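Local coordinates for protein kojibiose phosphorylase (Gut metagenome, PDB 6W0P) that is a carbohydrate-active enzyme of glycosyl hydrolase family 65, joining an N-terminal domain rich in beta sheet to a helical central catalytic domain, at residues A[31-36]-A[113-118]; A[90-95]-A[153-158]; A[122-127]-A[141-146]. One frame throughout, in Å; residues are numbered along the deposited sequence.

Followed from the N terminus, the chain first lays down 31-36, at the end of helix 26-32, and then 90-95, which leads into strand 94-98. Strand 109-118 next returns to 31-36 and closes contact 1 over a loop of 76 residues, crossing the loop of contact 2, which is still open. Contact 3 is the hairpin of 122-127 with 141-146, begun after contact 1 has closed and nested wholly inside contact 2, which 153-158 finally closes against 90-95. Strands 109-118, 123-132, 135-145 and 152-161 are successive neighbours in one antiparallel sheet. Contact 3 is a seam within it, contact 1 ties it to a helix end, and contact 2 to a second sheet.

Contact 1: A[31-36]-A[113-118]; sequences SIFSLG and FKRILD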
# COMPACT_ATOMS: atom_id res chain seq x y z
N SER A 31 -25.11 12.74 15.59
CA SER A 31 -24.80 11.29 15.62
C SER A 31 -25.64 10.61 16.72
O SER A 31 -26.37 9.66 16.44
CB SER A 31 -23.32 11.06 15.82
OG SER A 31 -22.56 11.57 14.73
N ILE A 32 -25.60 11.17 17.91
CA ILE A 32 -26.17 10.59 19.16
C ILE A 32 -27.67 10.48 19.02
O ILE A 32 -28.25 9.45 19.42
CB ILE A 32 -25.75 11.43 20.38
CG1 ILE A 32 -24.26 11.25 20.67
CG2 ILE A 32 -26.63 11.10 21.58
CD1 ILE A 32 -23.73 12.10 21.80
N PHE A 33 -28.29 11.53 18.48
CA PHE A 33 -29.76 11.66 18.43
C PHE A 33 -30.31 11.03 17.15
O PHE A 33 -31.49 11.25 16.86
CB PHE A 33 -30.16 13.13 18.56
CG PHE A 33 -30.02 13.71 19.95
CD1 PHE A 33 -28.78 14.07 20.44
CD2 PHE A 33 -31.13 13.93 20.73
CE1 PHE A 33 -28.66 14.64 21.71
CE2 PHE A 33 -31.00 14.45 22.01
CZ PHE A 33 -29.77 14.84 22.48
N SER A 34 -29.50 10.29 16.41
CA SER A 34 -29.89 9.63 15.13
C SER A 34 -31.09 8.71 15.38
O SER A 34 -31.11 7.98 16.42
CB SER A 34 -28.75 8.83 14.52
OG SER A 34 -27.68 9.68 14.10
N LEU A 35 -32.03 8.71 14.44
CA LEU A 35 -33.13 7.71 14.39
C LEU A 35 -32.77 6.65 13.35
O LEU A 35 -32.00 6.95 12.40
CB LEU A 35 -34.45 8.40 14.03
CG LEU A 35 -34.94 9.47 15.00
CD1 LEU A 35 -36.26 10.05 14.53
CD2 LEU A 35 -35.07 8.90 16.39
N GLY A 36 -33.28 5.44 13.53
CA GLY A 36 -33.08 4.34 12.59
C GLY A 36 -34.14 3.29 12.77
O GLY A 36 -34.63 3.14 13.91
N PHE A 113 -33.61 26.73 23.86
CA PHE A 113 -33.36 25.57 22.97
C PHE A 113 -33.34 24.31 23.84
O PHE A 113 -32.68 24.30 24.89
CB PHE A 113 -32.02 25.74 22.24
CG PHE A 113 -31.61 24.63 21.32
CD1 PHE A 113 -31.01 23.48 21.81
CD2 PHE A 113 -31.71 24.77 19.95
CE1 PHE A 113 -30.62 22.47 20.96
CE2 PHE A 113 -31.32 23.75 19.09
CZ PHE A 113 -30.77 22.60 19.60
N LYS A 114 -34.03 23.28 23.40
CA LYS A 114 -34.00 21.96 24.09
C LYS A 114 -34.16 20.90 23.00
O LYS A 114 -35.05 21.07 22.16
CB LYS A 114 -35.09 21.94 25.17
CG LYS A 114 -35.22 20.65 25.94
CD LYS A 114 -36.09 20.81 27.18
CE LYS A 114 -36.07 19.61 28.11
NZ LYS A 114 -36.26 20.02 29.53
N ARG A 115 -33.26 19.91 22.99
CA ARG A 115 -33.26 18.73 22.09
C ARG A 115 -33.57 17.48 22.92
O ARG A 115 -32.91 17.30 23.97
CB ARG A 115 -31.88 18.60 21.44
CG ARG A 115 -31.90 17.87 20.11
CD ARG A 115 -30.55 17.32 19.69
NE ARG A 115 -29.54 18.34 19.51
CZ ARG A 115 -29.00 18.72 18.35
NH1 ARG A 115 -29.36 18.18 17.20
NH2 ARG A 115 -28.07 19.65 18.35
N ILE A 116 -34.53 16.66 22.50
CA ILE A 116 -34.98 15.45 23.26
C ILE A 116 -35.04 14.24 22.34
O ILE A 116 -35.70 14.31 21.29
CB ILE A 116 -36.34 15.68 23.93
CG1 ILE A 116 -36.31 16.92 24.82
CG2 ILE A 116 -36.75 14.44 24.71
CD1 ILE A 116 -37.67 17.36 25.32
N LEU A 117 -34.41 13.14 22.73
CA LEU A 117 -34.67 11.81 22.12
C LEU A 117 -35.38 11.00 23.21
O LEU A 117 -34.81 10.85 24.31
CB LEU A 117 -33.35 11.19 21.65
CG LEU A 117 -33.43 9.73 21.21
CD1 LEU A 117 -34.28 9.58 19.96
CD2 LEU A 117 -32.05 9.15 20.95
N ASP A 118 -36.60 10.56 22.96
CA ASP A 118 -37.34 9.72 23.95
C ASP A 118 -37.05 8.25 23.65
O ASP A 118 -37.51 7.74 22.63
CB ASP A 118 -38.83 10.05 23.94
CG ASP A 118 -39.52 9.56 25.19
OD1 ASP A 118 -39.17 8.44 25.62
OD2 ASP A 118 -40.37 10.33 25.73
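F33 and L117 mark the nearest approach of the two backbones, their CA atoms 6.1 Å apart, where the chain leaves helix 26-32 and turns toward strand 35-36. This turn runs at 62° to the direction of strand residues 115-117, and no hydrogen bond spans the gap, so side chains carry most of the contact. Chi1 of F33 (-74°) sets CG beside the backbone N, and chi2 (78°) turns the ring so that one face meets R115, whose CD lies over the ring centre, 3.5 Å from the centroid. This is a CH-pi contact made by a methylene; the charged end stands farther off, R115 CZ 5.4 Å from the F33 centroid, at most a weak cation-pi attraction, while NE forms a salt bridge with E18. L117 CB meets F33 CD2 obliquely at 3.6 Å. L117 and L35 slide past each other in opposite directions, bringing L117 CD1 to 3.7 Å from L35 CD2. The helix end and turn lie against strand 109-118 of the large antiparallel sheet of the N-terminal domain; I16 of strand 15-19 packs on F33, Y316 and F319 of helix 308-324 rest on L117, and Y124 of strand 123-132 touches L35.

Contact 2: A[90-95]-A[153-158]; sequences NFFKIR and AYQMIS
A153 and F91 meet at the apolar centre, where A153 CB lies 3.4 Å from F91 CE1. The F91 side chain has CG between its backbone N and carbonyl carbon (chi1 52°), and the ring brings its CE1 edge over the centre of the F92 ring, 3.5 Å above that plane. F92 in turn spans toward the strand, its CE1 3.6 Å from Y154 O and its CZ near A153 CB. Beyond the two rings, I94 and I157 reach toward each other tip to tip, I94 CG2 touching I157 CD1 at 3.7 Å. The segments run within 10° of parallel, yet even their nearest CA atoms, those of F92 and Q155, are 7.0 Å apart, and no backbone bond joins them. The loop before strand 94-98 and the start of that strand lie over strand 152-161, consistent with the two packed sheets of the beta-sandwich N-terminal domain of this family. At the polar edge Q155, its chain extended beyond CG, crosses the gap and donates from NE2 to a lone pair of F92 O, a straight bond of 2.9 Å (164° at the hydrogen). Q155 OE1 is bound by R249 NE, and R249 NH2 also reaches K93 O. The turn carrying F92 O is itself shaped by N90, whose OD1 accepts from F92 N at 3.2 Å in an Asx turn.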
# COMPACT_ATOMS: atom_id res chain seq x y z
N ASN A 90 -32.98 13.81 1.49
CA ASN A 90 -33.29 14.56 2.74
C ASN A 90 -34.79 14.89 2.75
O ASN A 90 -35.19 15.77 1.97
CB ASN A 90 -32.43 15.82 2.84
CG ASN A 90 -32.74 16.64 4.08
OD1 ASN A 90 -33.70 16.35 4.80
ND2 ASN A 90 -31.91 17.64 4.35
N PHE A 91 -35.61 14.16 3.53
CA PHE A 91 -37.10 14.27 3.51
C PHE A 91 -37.59 15.02 4.75
O PHE A 91 -38.80 15.07 4.95
CB PHE A 91 -37.75 12.90 3.37
CG PHE A 91 -37.30 11.85 4.36
CD1 PHE A 91 -37.69 11.92 5.69
CD2 PHE A 91 -36.52 10.78 3.95
CE1 PHE A 91 -37.27 10.96 6.60
CE2 PHE A 91 -36.12 9.81 4.85
CZ PHE A 91 -36.49 9.90 6.17
N PHE A 92 -36.68 15.56 5.55
CA PHE A 92 -37.02 16.37 6.76
C PHE A 92 -36.70 17.84 6.50
O PHE A 92 -37.07 18.69 7.34
CB PHE A 92 -36.27 15.85 7.98
CG PHE A 92 -36.80 14.58 8.60
CD1 PHE A 92 -38.17 14.33 8.70
CD2 PHE A 92 -35.94 13.65 9.17
CE1 PHE A 92 -38.64 13.18 9.31
CE2 PHE A 92 -36.41 12.51 9.79
CZ PHE A 92 -37.76 12.27 9.85
N LYS A 93 -36.08 18.14 5.36
CA LYS A 93 -35.61 19.50 5.01
C LYS A 93 -36.78 20.48 4.97
O LYS A 93 -37.80 20.21 4.30
CB LYS A 93 -34.89 19.53 3.67
CG LYS A 93 -34.29 20.89 3.35
CD LYS A 93 -33.33 20.85 2.19
CE LYS A 93 -33.01 22.24 1.68
NZ LYS A 93 -32.18 22.19 0.46
N ILE A 94 -36.64 21.60 5.67
CA ILE A 94 -37.60 22.74 5.58
C ILE A 94 -36.82 24.02 5.32
O ILE A 94 -35.57 24.03 5.47
CB ILE A 94 -38.47 22.86 6.85
CG1 ILE A 94 -37.65 23.35 8.05
CG2 ILE A 94 -39.16 21.54 7.15
CD1 ILE A 94 -38.44 23.47 9.34
N ARG A 95 -37.56 25.08 4.99
CA ARG A 95 -37.06 26.47 5.10
C ARG A 95 -38.13 27.29 5.80
O ARG A 95 -39.33 27.19 5.43
CB ARG A 95 -36.67 27.02 3.73
CG ARG A 95 -35.48 26.28 3.13
CD ARG A 95 -35.12 26.80 1.76
NE ARG A 95 -34.38 28.05 1.83
CZ ARG A 95 -34.52 29.08 0.99
NH1 ARG A 95 -35.42 29.05 0.02
NH2 ARG A 95 -33.79 30.16 1.16
N ALA A 153 -41.84 7.76 7.38
CA ALA A 153 -41.26 8.76 8.31
C ALA A 153 -42.29 9.87 8.52
O ALA A 153 -43.04 10.18 7.58
CB ALA A 153 -39.97 9.33 7.75
N TYR A 154 -42.31 10.47 9.69
CA TYR A 154 -43.29 11.51 10.05
C TYR A 154 -42.56 12.71 10.65
O TYR A 154 -41.56 12.55 11.40
CB TYR A 154 -44.30 10.94 11.04
CG TYR A 154 -44.81 9.58 10.62
CD1 TYR A 154 -45.50 9.43 9.43
CD2 TYR A 154 -44.59 8.46 11.40
CE1 TYR A 154 -45.97 8.19 9.03
CE2 TYR A 154 -45.05 7.21 11.01
CZ TYR A 154 -45.77 7.08 9.83
OH TYR A 154 -46.20 5.84 9.44
N GLN A 155 -43.09 13.90 10.36
CA GLN A 155 -42.55 15.17 10.88
C GLN A 155 -43.73 16.05 11.24
O GLN A 155 -44.69 16.09 10.48
CB GLN A 155 -41.68 15.85 9.82
CG GLN A 155 -40.99 17.11 10.32
CD GLN A 155 -40.20 17.74 9.20
OE1 GLN A 155 -40.72 17.93 8.10
NE2 GLN A 155 -38.94 18.03 9.47
N MET A 156 -43.63 16.71 12.38
CA MET A 156 -44.64 17.67 12.85
C MET A 156 -43.89 18.95 13.20
O MET A 156 -42.83 18.87 13.85
CB MET A 156 -45.41 17.15 14.06
CG MET A 156 -46.58 18.02 14.44
SD MET A 156 -47.63 17.29 15.72
CE MET A 156 -46.52 17.14 17.12
N ILE A 157 -44.40 20.08 12.71
CA ILE A 157 -43.86 21.44 12.91
C ILE A 157 -44.99 22.31 13.46
O ILE A 157 -46.04 22.42 12.79
CB ILE A 157 -43.29 22.01 11.60
CG1 ILE A 157 -42.33 21.03 10.92
CG2 ILE A 157 -42.63 23.35 11.85
CD1 ILE A 157 -42.07 21.33 9.46
N SER A 158 -44.78 22.88 14.64
CA SER A 158 -45.68 23.87 15.27
C SER A 158 -44.97 25.23 15.45
O SER A 158 -43.76 25.27 15.73
CB SER A 158 -46.17 23.35 16.57
OG SER A 158 -45.23 23.61 17.58

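Contact 3: A[122-127]-A[141-146]; sequences GLYQRT and ISRLLD
Y124 and R143 face each other as a hydrogen-bonded antiparallel pair, Y124 N donating to R143 O at 2.9 Å and R143 N to Y124 O at 2.7 Å. R126 and I141 repeat the pattern two residues on, and Q125 with S142 forms the non-hydrogen-bonded pair between them. The strands, 165° apart in direction, form the arms of the beta hairpin of strands 123-132 and 135-145. Side chains alternate accordingly. On one face Y124 and R143 lie side by side, pointing the same way: R143 CG sits between the backbone N and the carbonyl carbon (chi1 51°), in the plane of the Y124 ring at its edge, R143 NE is 3.6 Å from Y124 CD2, and Y124 CE2 stands 3.8 Å above the guanidinium plane of R143, toward its rim. The two planes are 60° apart. Next to them I141 CD1 touches R126 NH2 at 3.7 Å. On the other face Q125 CG lies 3.3 Å from S142 OG. L144 CD2 packs against L123 CA and G122 O, and F282 of helix 282-300 lies against L123, S142 and L144. Two waters supplement the pairing: one donates to G122 O and accepts from L145 N, bridging the two segments beyond the Y124-R143 pair, and the other, alongside the paired residues, donates to both Y124 O and I141 O. In the next shell Y124 OH is hydrogen-bonded to R115 NH1, and F92 packs on R143. The guanidinium groups are near each other, R126 NH2 6.0 Å from R143 NH1. D47 forms salt bridges to both, through OD1 to R143 NH1 and through OD2 to R126 NH2, and E48 adds a second carboxylate at R126 NH2; together they probably offset the repulsion of the two like charges.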
# COMPACT_ATOMS: atom_id res chain seq x y z
N GLY A 122 -38.86 6.74 20.33
CA GLY A 122 -38.05 7.18 19.20
C GLY A 122 -38.53 8.55 18.74
O GLY A 122 -38.23 8.90 17.63
N LEU A 123 -39.26 9.27 19.61
CA LEU A 123 -39.68 10.66 19.34
C LEU A 123 -38.43 11.54 19.47
O LEU A 123 -37.75 11.50 20.53
CB LEU A 123 -40.77 11.12 20.31
CG LEU A 123 -41.13 12.59 20.14
CD1 LEU A 123 -41.61 12.84 18.73
CD2 LEU A 123 -42.19 13.05 21.14
N TYR A 124 -38.11 12.23 18.39
CA TYR A 124 -37.00 13.21 18.35
C TYR A 124 -37.65 14.58 18.22
O TYR A 124 -38.41 14.82 17.26
CB TYR A 124 -36.00 12.86 17.24
CG TYR A 124 -34.96 13.92 17.07
CD1 TYR A 124 -34.13 14.25 18.12
CD2 TYR A 124 -34.84 14.65 15.90
CE1 TYR A 124 -33.19 15.26 18.02
CE2 TYR A 124 -33.91 15.67 15.78
CZ TYR A 124 -33.08 15.98 16.85
OH TYR A 124 -32.17 16.99 16.77
N GLN A 125 -37.40 15.45 19.20
CA GLN A 125 -38.09 16.74 19.38
C GLN A 125 -37.03 17.81 19.61
O GLN A 125 -36.13 17.60 20.44
CB GLN A 125 -39.07 16.67 20.55
CG GLN A 125 -40.31 17.53 20.37
CD GLN A 125 -41.23 17.46 21.56
OE1 GLN A 125 -40.87 17.87 22.66
NE2 GLN A 125 -42.43 16.94 21.34
N ARG A 126 -37.16 18.91 18.88
CA ARG A 126 -36.30 20.10 19.03
C ARG A 126 -37.24 21.28 19.21
O ARG A 126 -38.14 21.45 18.37
CB ARG A 126 -35.35 20.20 17.83
CG ARG A 126 -34.06 20.94 18.12
CD ARG A 126 -33.06 20.79 16.99
NE ARG A 126 -33.72 20.85 15.69
CZ ARG A 126 -33.69 21.88 14.84
NH1 ARG A 126 -33.00 22.97 15.12
NH2 ARG A 126 -34.36 21.81 13.70
N THR A 127 -37.05 22.03 20.30
CA THR A 127 -37.82 23.25 20.65
C THR A 127 -36.85 24.43 20.76
O THR A 127 -35.72 24.24 21.24
CB THR A 127 -38.64 22.98 21.92
OG1 THR A 127 -39.48 21.84 21.71
CG2 THR A 127 -39.47 24.16 22.34
N ILE A 141 -40.18 21.18 16.46
CA ILE A 141 -40.02 20.25 15.31
C ILE A 141 -39.86 18.84 15.86
O ILE A 141 -38.89 18.57 16.57
CB ILE A 141 -38.87 20.68 14.40
CG1 ILE A 141 -39.09 22.11 13.91
CG2 ILE A 141 -38.68 19.71 13.25
CD1 ILE A 141 -37.95 22.67 13.10
N SER A 142 -40.82 17.98 15.53
CA SER A 142 -40.94 16.60 16.05
C SER A 142 -40.76 15.64 14.88
O SER A 142 -41.26 15.96 13.78
CB SER A 142 -42.25 16.43 16.78
OG SER A 142 -42.38 17.43 17.79
N ARG A 143 -40.02 14.54 15.07
CA ARG A 143 -39.96 13.48 14.03
C ARG A 143 -39.81 12.07 14.60
O ARG A 143 -39.33 11.86 15.76
CB ARG A 143 -38.92 13.82 12.96
CG ARG A 143 -37.53 14.19 13.44
CD ARG A 143 -36.77 14.92 12.35
NE ARG A 143 -35.37 14.51 12.32
CZ ARG A 143 -34.37 15.19 11.74
NH1 ARG A 143 -34.60 16.34 11.14
NH2 ARG A 143 -33.14 14.70 11.80
N LEU A 144 -40.23 11.14 13.75
CA LEU A 144 -40.35 9.68 13.97
C LEU A 144 -39.92 8.97 12.68
O LEU A 144 -40.29 9.44 11.59
CB LEU A 144 -41.82 9.32 14.22
CG LEU A 144 -42.47 9.79 15.52
CD1 LEU A 144 -43.97 9.55 15.42
CD2 LEU A 144 -41.93 9.06 16.73
N LEU A 145 -39.24 7.85 12.81
CA LEU A 145 -39.21 6.79 11.77
C LEU A 145 -40.13 5.67 12.27
O LEU A 145 -40.01 5.29 13.45
CB LEU A 145 -37.77 6.34 11.54
CG LEU A 145 -36.78 7.44 11.17
CD1 LEU A 145 -35.41 6.86 10.86
CD2 LEU A 145 -37.25 8.26 9.98
N ASP A 146 -41.07 5.23 11.45
CA ASP A 146 -42.05 4.16 11.80
C ASP A 146 -41.27 2.85 11.98
O ASP A 146 -40.59 2.46 11.03
CB ASP A 146 -43.12 4.01 10.71
CG ASP A 146 -44.36 3.25 11.15
OD1 ASP A 146 -44.23 2.19 11.81
OD2 ASP A 146 -45.46 3.72 10.80
O HOH W 1 -38.66 7.21 15.62
O HOH W 2 -37.04 17.02 15.64